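Local coordinates for protein transglutaminase-like enzymes, putative cysteine protease (Cytophaga hutchinsonii, PDB 3ISR) that probably works as a cysteine-dependent hydrolase of the transglutaminase-like superfamily, although its natural substrate is not established, at residues 107-111 and 112-116; 228-232 and 233-237. One frame throughout, in Å; residues are numbered along the deposited sequence.

Interaction 1 of 2, residues 107-111 and 112-116; sequences VDLDG and DIIPF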
ATOM      1  N   VAL B 107      17.745  22.004 -16.889  1.00 11.35           N
ATOM      2  CA  VAL B 107      17.418  23.289 -17.469  1.00 13.66           C
ATOM      3  C   VAL B 107      17.573  23.300 -19.000  1.00 14.75           C
ATOM      4  O   VAL B 107      16.948  24.122 -19.671  1.00 16.12           O
ATOM      5  CB  VAL B 107      18.195  24.447 -16.781  1.00 13.95           C
ATOM      6  CG1 VAL B 107      19.663  24.552 -17.268  1.00 14.45           C
ATOM      7  CG2 VAL B 107      17.452  25.781 -16.950  1.00 15.46           C
ATOM      8  N   ASP B 108      18.371  22.372 -19.539  1.00 15.66           N
ATOM      9  CA  ASP B 108      18.723  22.363 -20.971  1.00 16.56           C
ATOM     10  C   ASP B 108      18.068  21.251 -21.800  1.00 16.75           C
ATOM     11  O   ASP B 108      18.225  21.229 -23.027  1.00 16.70           O
ATOM     12  CB  ASP B 108      20.245  22.286 -21.142  1.00 17.47           C
ATOM     13  CG  ASP B 108      20.959  23.547 -20.643  1.00 19.02           C
ATOM     14  OD1 ASP B 108      20.439  24.666 -20.853  1.00 20.62           O
ATOM     15  OD2 ASP B 108      22.046  23.412 -20.035  1.00 22.43           O
ATOM     16  N   LEU B 109      17.351  20.333 -21.144  1.00 16.04           N
ATOM     17  CA  LEU B 109      16.678  19.234 -21.849  1.00 15.99           C
ATOM     18  C   LEU B 109      15.605  19.741 -22.809  1.00 16.73           C
ATOM     19  O   LEU B 109      14.880  20.699 -22.491  1.00 17.07           O
ATOM     20  CB  LEU B 109      16.039  18.260 -20.853  1.00 15.52           C
ATOM     21  CG  LEU B 109      16.989  17.473 -19.943  1.00 15.25           C
ATOM     22  CD1 LEU B 109      16.231  16.678 -18.906  1.00 13.68           C
ATOM     23  CD2 LEU B 109      17.919  16.551 -20.781  1.00 15.46           C
ATOM     24  N   ASP B 110      15.498  19.096 -23.972  1.00 16.62           N
ATOM     25  CA  ASP B 110      14.375  19.339 -24.881  1.00 17.19           C
ATOM     26  C   ASP B 110      13.076  19.118 -24.109  1.00 16.32           C
ATOM     27  O   ASP B 110      12.986  18.219 -23.274  1.00 15.05           O
ATOM     28  CB  ASP B 110      14.404  18.380 -26.073  1.00 17.46           C
ATOM     29  CG  ASP B 110      15.486  18.726 -27.109  1.00 20.46           C
ATOM     30  OD1 ASP B 110      16.259  19.696 -26.945  1.00 23.68           O
ATOM     31  OD2 ASP B 110      15.559  18.005 -28.119  1.00 22.77           O
ATOM     32  N   GLY B 111      12.076  19.946 -24.391  1.00 15.88           N
ATOM     33  CA  GLY B 111      10.790  19.883 -23.720  1.00 16.18           C
ATOM     34  C   GLY B 111      10.145  18.513 -23.788  1.00 17.04           C
ATOM     35  O   GLY B 111       9.475  18.092 -22.834  1.00 16.45           O
ATOM     36  N   ASP B 112      10.345  17.796 -24.898  1.00 16.71           N
ATOM     37  CA  ASP B 112       9.790  16.443 -24.998  1.00 17.35           C
ATOM     38  C   ASP B 112      10.467  15.360 -24.134  1.00 16.06           C
ATOM     39  O   ASP B 112       9.944  14.236 -24.003  1.00 15.51           O
ATOM     40  CB  ASP B 112       9.577  16.004 -26.464  1.00 19.08           C
ATOM     41  CG  ASP B 112      10.871  15.689 -27.225  1.00 23.03           C
ATOM     42  OD1 ASP B 112      11.996  15.984 -26.760  1.00 27.77           O
ATOM     43  OD2 ASP B 112      10.742  15.139 -28.345  1.00 29.01           O
ATOM     44  N   ILE B 113      11.596  15.703 -23.523  1.00 14.03           N
ATOM     45  CA  ILE B 113      12.279  14.783 -22.579  1.00 13.24           C
ATOM     46  C   ILE B 113      11.758  14.962 -21.153  1.00 13.09           C
ATOM     47  O   ILE B 113      11.665  14.012 -20.393  1.00 12.50           O
ATOM     48  CB  ILE B 113      13.809  15.005 -22.591  1.00 13.49           C
ATOM     49  CG1 ILE B 113      14.345  14.976 -24.027  1.00 13.22           C
ATOM     50  CG2 ILE B 113      14.551  13.982 -21.717  1.00 11.70           C
ATOM     51  CD1 ILE B 113      14.019  13.723 -24.786  1.00 14.14           C
ATOM     52  N   ILE B 114      11.383  16.191 -20.820  1.00 12.57           N
ATOM     53  CA  ILE B 114      11.002  16.552 -19.449  1.00 12.93           C
ATOM     54  C   ILE B 114       9.971  15.615 -18.805  1.00 13.26           C
ATOM     55  O   ILE B 114      10.139  15.259 -17.648  1.00 13.48           O
ATOM     56  CB  ILE B 114      10.542  18.024 -19.372  1.00 12.47           C
ATOM     57  CG1 ILE B 114      11.700  18.955 -19.768  1.00 14.09           C
ATOM     58  CG2 ILE B 114       9.983  18.360 -17.972  1.00 11.89           C
ATOM     59  CD1 ILE B 114      12.870  18.951 -18.807  1.00 14.77           C
ATOM     60  N   PRO B 115       8.908  15.223 -19.540  1.00 13.74           N
ATOM     61  CA  PRO B 115       7.888  14.364 -18.914  1.00 14.24           C
ATOM     62  C   PRO B 115       8.451  13.077 -18.310  1.00 14.11           C
ATOM     63  O   PRO B 115       7.886  12.552 -17.350  1.00 14.34           O
ATOM     64  CB  PRO B 115       6.936  14.046 -20.085  1.00 14.72           C
ATOM     65  CG  PRO B 115       7.073  15.214 -20.983  1.00 14.35           C
ATOM     66  CD  PRO B 115       8.515  15.611 -20.911  1.00 14.39           C
ATOM     67  N   PHE B 116       9.591  12.606 -18.822  1.00 13.38           N
ATOM     68  CA  PHE B 116      10.149  11.340 -18.382  1.00 12.88           C
ATOM     69  C   PHE B 116      10.971  11.460 -17.103  1.00 12.68           C
ATOM     70  O   PHE B 116      11.588  10.505 -16.653  1.00 12.63           O
ATOM     71  CB  PHE B 116      10.909  10.675 -19.540  1.00 13.37           C
ATOM     72  CG  PHE B 116      10.021  10.402 -20.719  1.00 13.13           C
ATOM     73  CD1 PHE B 116       9.125   9.339 -20.684  1.00 13.03           C
ATOM     74  CD2 PHE B 116      10.027  11.254 -21.836  1.00 16.15           C
ATOM     75  CE1 PHE B 116       8.260   9.078 -21.766  1.00 12.77           C
ATOM     76  CE2 PHE B 116       9.156  11.013 -22.934  1.00 17.03           C
ATOM     77  CZ  PHE B 116       8.271   9.912 -22.887  1.00 15.04           C
TER
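Asp110 and Ile113 close the first turn of this bend: the backbone N of Ile113 donates to Asp110 O at 2.9 Å, with an angle of 156° at the hydrogen. One residue on, Ile114 N reaches Gly111 O at 3.4 Å, a weak bond bent to 134°. Phe116 N then meets Ile113 O at 3.0 Å, so the three-residue spacing carries over into the 3-10 segment that begins at Ile114. Gly111 O also has the ring of Pro115 beside it, with CD 3.3 Å from that oxygen; as a proline, this residue brings no N-H of its own to the pattern. On the turn itself, the side chains of Asp110 and Asp112 come close without pairing. Asp112 has CG set between its own N and carbonyl carbon (chi1 73°), which folds the carboxylate back along the chain and places OD1 3.5 Å from Asp110 CB. Asp110 OD2 and Asp112 OD1 stay 4.3 Å apart, a like-charge neighbourhood that would probably cost some energy. The apolar part lies with Leu109 and the two isoleucines. Leu109 CB touches Ile114 CD1 at 3.8 Å, the two side chains passing at a slant, while Leu109 CD1 stands 4.2 Å from Ile113 CG2. Leu109 and Ile113 both continue onto Pro198 and onto Tyr221 of strand 215-222. Ile114 and Pro115 instead pack against Tyr62 of the second subunit, and Leu109 O accepts a hydrogen bond from Arg71 NH2 of that subunit. Backbone bonds from Ile113, Ile114 (weakly) and Phe116 to the oxygens three residues earlier, with helical torsions at Gly111 and Asp112, identify a type I turn leading into a 3-10 helix, here in the long connection between strand 78-96 and helix 129-136.

Interaction 2 of 2, residues 228-232 and 233-237; sequences IFDAT and RLVPL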
ATOM      1  N   ILE B 228      19.615   2.188 -23.957  1.00 13.68           N
ATOM      2  CA  ILE B 228      18.798   1.055 -23.544  1.00 14.51           C
ATOM      3  C   ILE B 228      19.432   0.200 -22.445  1.00 14.82           C
ATOM      4  O   ILE B 228      20.650  -0.022 -22.430  1.00 14.55           O
ATOM      5  CB  ILE B 228      18.392   0.187 -24.766  1.00 15.05           C
ATOM      6  CG1 ILE B 228      17.206  -0.722 -24.378  1.00 16.73           C
ATOM      7  CG2 ILE B 228      19.578  -0.603 -25.320  1.00 15.87           C
ATOM      8  CD1 ILE B 228      16.223  -0.960 -25.509  1.00 19.29           C
ATOM      9  N   PHE B 229      18.600  -0.290 -21.524  1.00 14.85           N
ATOM     10  CA  PHE B 229      19.061  -1.116 -20.396  1.00 14.83           C
ATOM     11  C   PHE B 229      18.038  -2.209 -20.144  1.00 15.61           C
ATOM     12  O   PHE B 229      16.852  -1.996 -20.349  1.00 15.56           O
ATOM     13  CB  PHE B 229      19.170  -0.291 -19.117  1.00 14.98           C
ATOM     14  CG  PHE B 229      20.273   0.725 -19.139  1.00 14.91           C
ATOM     15  CD1 PHE B 229      21.527   0.417 -18.629  1.00 15.27           C
ATOM     16  CD2 PHE B 229      20.050   1.996 -19.669  1.00 15.78           C
ATOM     17  CE1 PHE B 229      22.566   1.373 -18.650  1.00 17.31           C
ATOM     18  CE2 PHE B 229      21.077   2.952 -19.710  1.00 14.81           C
ATOM     19  CZ  PHE B 229      22.334   2.639 -19.198  1.00 15.28           C
ATOM     20  N   ASP B 230      18.478  -3.365 -19.665  1.00 15.09           N
ATOM     21  CA  ASP B 230      17.542  -4.459 -19.414  1.00 15.65           C
ATOM     22  C   ASP B 230      18.030  -5.247 -18.223  1.00 15.49           C
ATOM     23  O   ASP B 230      18.923  -6.074 -18.354  1.00 16.31           O
ATOM     24  CB  ASP B 230      17.417  -5.364 -20.655  1.00 15.70           C
ATOM     25  CG  ASP B 230      16.534  -6.577 -20.425  1.00 16.52           C
ATOM     26  OD1 ASP B 230      15.876  -6.692 -19.375  1.00 17.85           O
ATOM     27  OD2 ASP B 230      16.508  -7.463 -21.308  1.00 20.39           O
ATOM     28  N   ALA B 231      17.433  -4.988 -17.066  1.00 15.36           N
ATOM     29  CA  ALA B 231      17.848  -5.622 -15.829  1.00 15.17           C
ATOM     30  C   ALA B 231      17.539  -7.107 -15.753  1.00 14.92           C
ATOM     31  O   ALA B 231      18.049  -7.773 -14.851  1.00 15.47           O
ATOM     32  CB  ALA B 231      17.265  -4.887 -14.611  1.00 15.17           C
ATOM     33  N   THR B 232      16.741  -7.647 -16.679  1.00 14.63           N
ATOM     34  CA  THR B 232      16.513  -9.110 -16.673  1.00 15.27           C
ATOM     35  C   THR B 232      17.727  -9.872 -17.185  1.00 15.89           C
ATOM     36  O   THR B 232      17.896 -11.051 -16.878  1.00 16.73           O
ATOM     37  CB  THR B 232      15.294  -9.573 -17.529  1.00 15.53           C
ATOM     38  OG1 THR B 232      15.568  -9.361 -18.922  1.00 14.46           O
ATOM     39  CG2 THR B 232      14.005  -8.848 -17.109  1.00 14.62           C
ATOM     40  N   ARG B 233      18.542  -9.194 -17.990  1.00 16.33           N
ATOM     41  CA  ARG B 233      19.655  -9.798 -18.736  1.00 17.00           C
ATOM     42  C   ARG B 233      19.249 -10.976 -19.626  1.00 17.38           C
ATOM     43  O   ARG B 233      20.072 -11.843 -19.911  1.00 17.00           O
ATOM     44  CB  ARG B 233      20.776 -10.239 -17.793  1.00 17.10           C
ATOM     45  CG  ARG B 233      21.465  -9.095 -17.104  1.00 17.62           C
ATOM     46  CD  ARG B 233      22.573  -9.625 -16.215  1.00 20.39           C
ATOM     47  NE  ARG B 233      23.186  -8.551 -15.446  1.00 21.69           N
ATOM     48  CZ  ARG B 233      24.141  -8.722 -14.541  1.00 22.86           C
ATOM     49  NH1 ARG B 233      24.619  -7.668 -13.890  1.00 23.23           N
ATOM     50  NH2 ARG B 233      24.616  -9.940 -14.282  1.00 21.72           N
ATOM     51  N   LEU B 234      17.991 -11.020 -20.060  1.00 17.10           N
ATOM     52  CA  LEU B 234      17.532 -12.170 -20.838  1.00 17.40           C
ATOM     53  C   LEU B 234      17.908 -12.141 -22.319  1.00 17.91           C
ATOM     54  O   LEU B 234      17.974 -13.194 -22.943  1.00 17.46           O
ATOM     55  CB  LEU B 234      16.022 -12.349 -20.711  1.00 17.41           C
ATOM     56  CG  LEU B 234      15.521 -12.936 -19.389  1.00 17.46           C
ATOM     57  CD1 LEU B 234      14.046 -12.680 -19.267  1.00 19.13           C
ATOM     58  CD2 LEU B 234      15.815 -14.442 -19.285  1.00 19.08           C
ATOM     59  N   VAL B 235      18.126 -10.951 -22.879  1.00 17.29           N
ATOM     60  CA  VAL B 235      18.278 -10.826 -24.327  1.00 18.54           C
ATOM     61  C   VAL B 235      19.474  -9.978 -24.738  1.00 17.90           C
ATOM     62  O   VAL B 235      19.823  -9.029 -24.034  1.00 17.96           O
ATOM     63  CB  VAL B 235      16.988 -10.269 -24.988  1.00 18.82           C
ATOM     64  CG1 VAL B 235      15.760 -11.041 -24.517  1.00 20.94           C
ATOM     65  CG2 VAL B 235      16.791  -8.787 -24.690  1.00 19.54           C
ATOM     66  N   PRO B 236      20.104 -10.304 -25.885  1.00 17.27           N
ATOM     67  CA  PRO B 236      21.121  -9.391 -26.410  1.00 16.81           C
ATOM     68  C   PRO B 236      20.458  -8.075 -26.802  1.00 16.68           C
ATOM     69  O   PRO B 236      19.404  -8.089 -27.454  1.00 16.73           O
ATOM     70  CB  PRO B 236      21.663 -10.138 -27.648  1.00 16.78           C
ATOM     71  CG  PRO B 236      20.533 -11.007 -28.086  1.00 16.62           C
ATOM     72  CD  PRO B 236      19.861 -11.440 -26.799  1.00 17.63           C
ATOM     73  N   LEU B 237      21.035  -6.950 -26.377  1.00 16.16           N
ATOM     74  CA  LEU B 237      20.362  -5.667 -26.534  1.00 16.20           C
ATOM     75  C   LEU B 237      20.175  -5.307 -28.005  1.00 15.99           C
ATOM     76  O   LEU B 237      19.206  -4.631 -28.355  1.00 15.93           O
ATOM     77  CB  LEU B 237      21.113  -4.545 -25.803  1.00 16.75           C
ATOM     78  CG  LEU B 237      21.341  -4.780 -24.306  1.00 17.73           C
ATOM     79  CD1 LEU B 237      22.198  -3.673 -23.727  1.00 19.55           C
ATOM     80  CD2 LEU B 237      20.008  -4.888 -23.586  1.00 18.33           C
TER
HETATM   81  O   HOH W   1      19.093  -8.297 -21.622  1.00 20.27           O
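The carboxylate of Asp230 has Val235 beside it, CG2 lying 3.6 Å from OD2 and the two side chains meeting at about a right angle. Its OD1 takes two donors from one face: Thr232 N at 3.0 Å, 50° out of the carboxylate plane, and Thr232 OG1 at 2.7 Å on the syn side, 26° out. Off that same face sits water 1, which donates to Asp230 OD2 at 2.7 Å and to Val235 O at 2.6 Å, bridging the two halves of the loop. Asp230 OD2 is also hydrogen-bonded to His215 NE2. With CG anti to the backbone N (chi1 176°), the carboxylate swings over the turn that follows it. Thr232 OG1 donates a hydrogen bond to Asp230 OD1 and accepts one from Leu234 N at 3.1 Å. A leucine in place of Asp230 would probably leave Thr232 N, Thr232 OG1 and His215 without their carboxylate acceptor, the water with only Val235 O of its two acceptors here, and the hydroxyl less firmly fixed in rotation. Arg233 N closes the type I turn on Asp230 O at 3.2 Å; the guanidinium of Arg233 points elsewhere, its NH1 forming a salt bridge with Asp151 of helix 142-156. Against the CB of Asp230, Leu237 CD2 packs at 3.9 Å, and Leu237 CB faces the CG2 methyl of Ile228. Cys181, first residue of helix 181-194, touches Thr232. The Asp230 OD1 to Thr232 N bond defines an Asx turn, superposed on the beta turn just after strand 225-229. Together, Asp230, His215 and nearby Cys181 are consistent with the Cys-His-Asp triad of the transglutaminase-like fold, with Asp230 probably orienting the histidine.

In the fold
Interactions 1 and 2 follow one another along the chain without touching: their centres are 25 Å apart and their nearest atoms about 12 Å. The centre of interaction 2 lies about 10 Å from the centre of the chain, that of interaction 1 about 20 Å. Two elements touch both. Strand 215-222 offers Tyr221 to residues 107-116, whereas its His215 and Cys217 face residues 228-237. The first turn of helix 181-194 brings Cys181 and Phe184 to interaction 2, and farther along Arg193 makes a weak hydrogen bond to Phe116 O. Interaction 2 lies at the probable catalytic centre through Asp230, His215 and Cys181; interaction 1 lies at the contact with the second subunit.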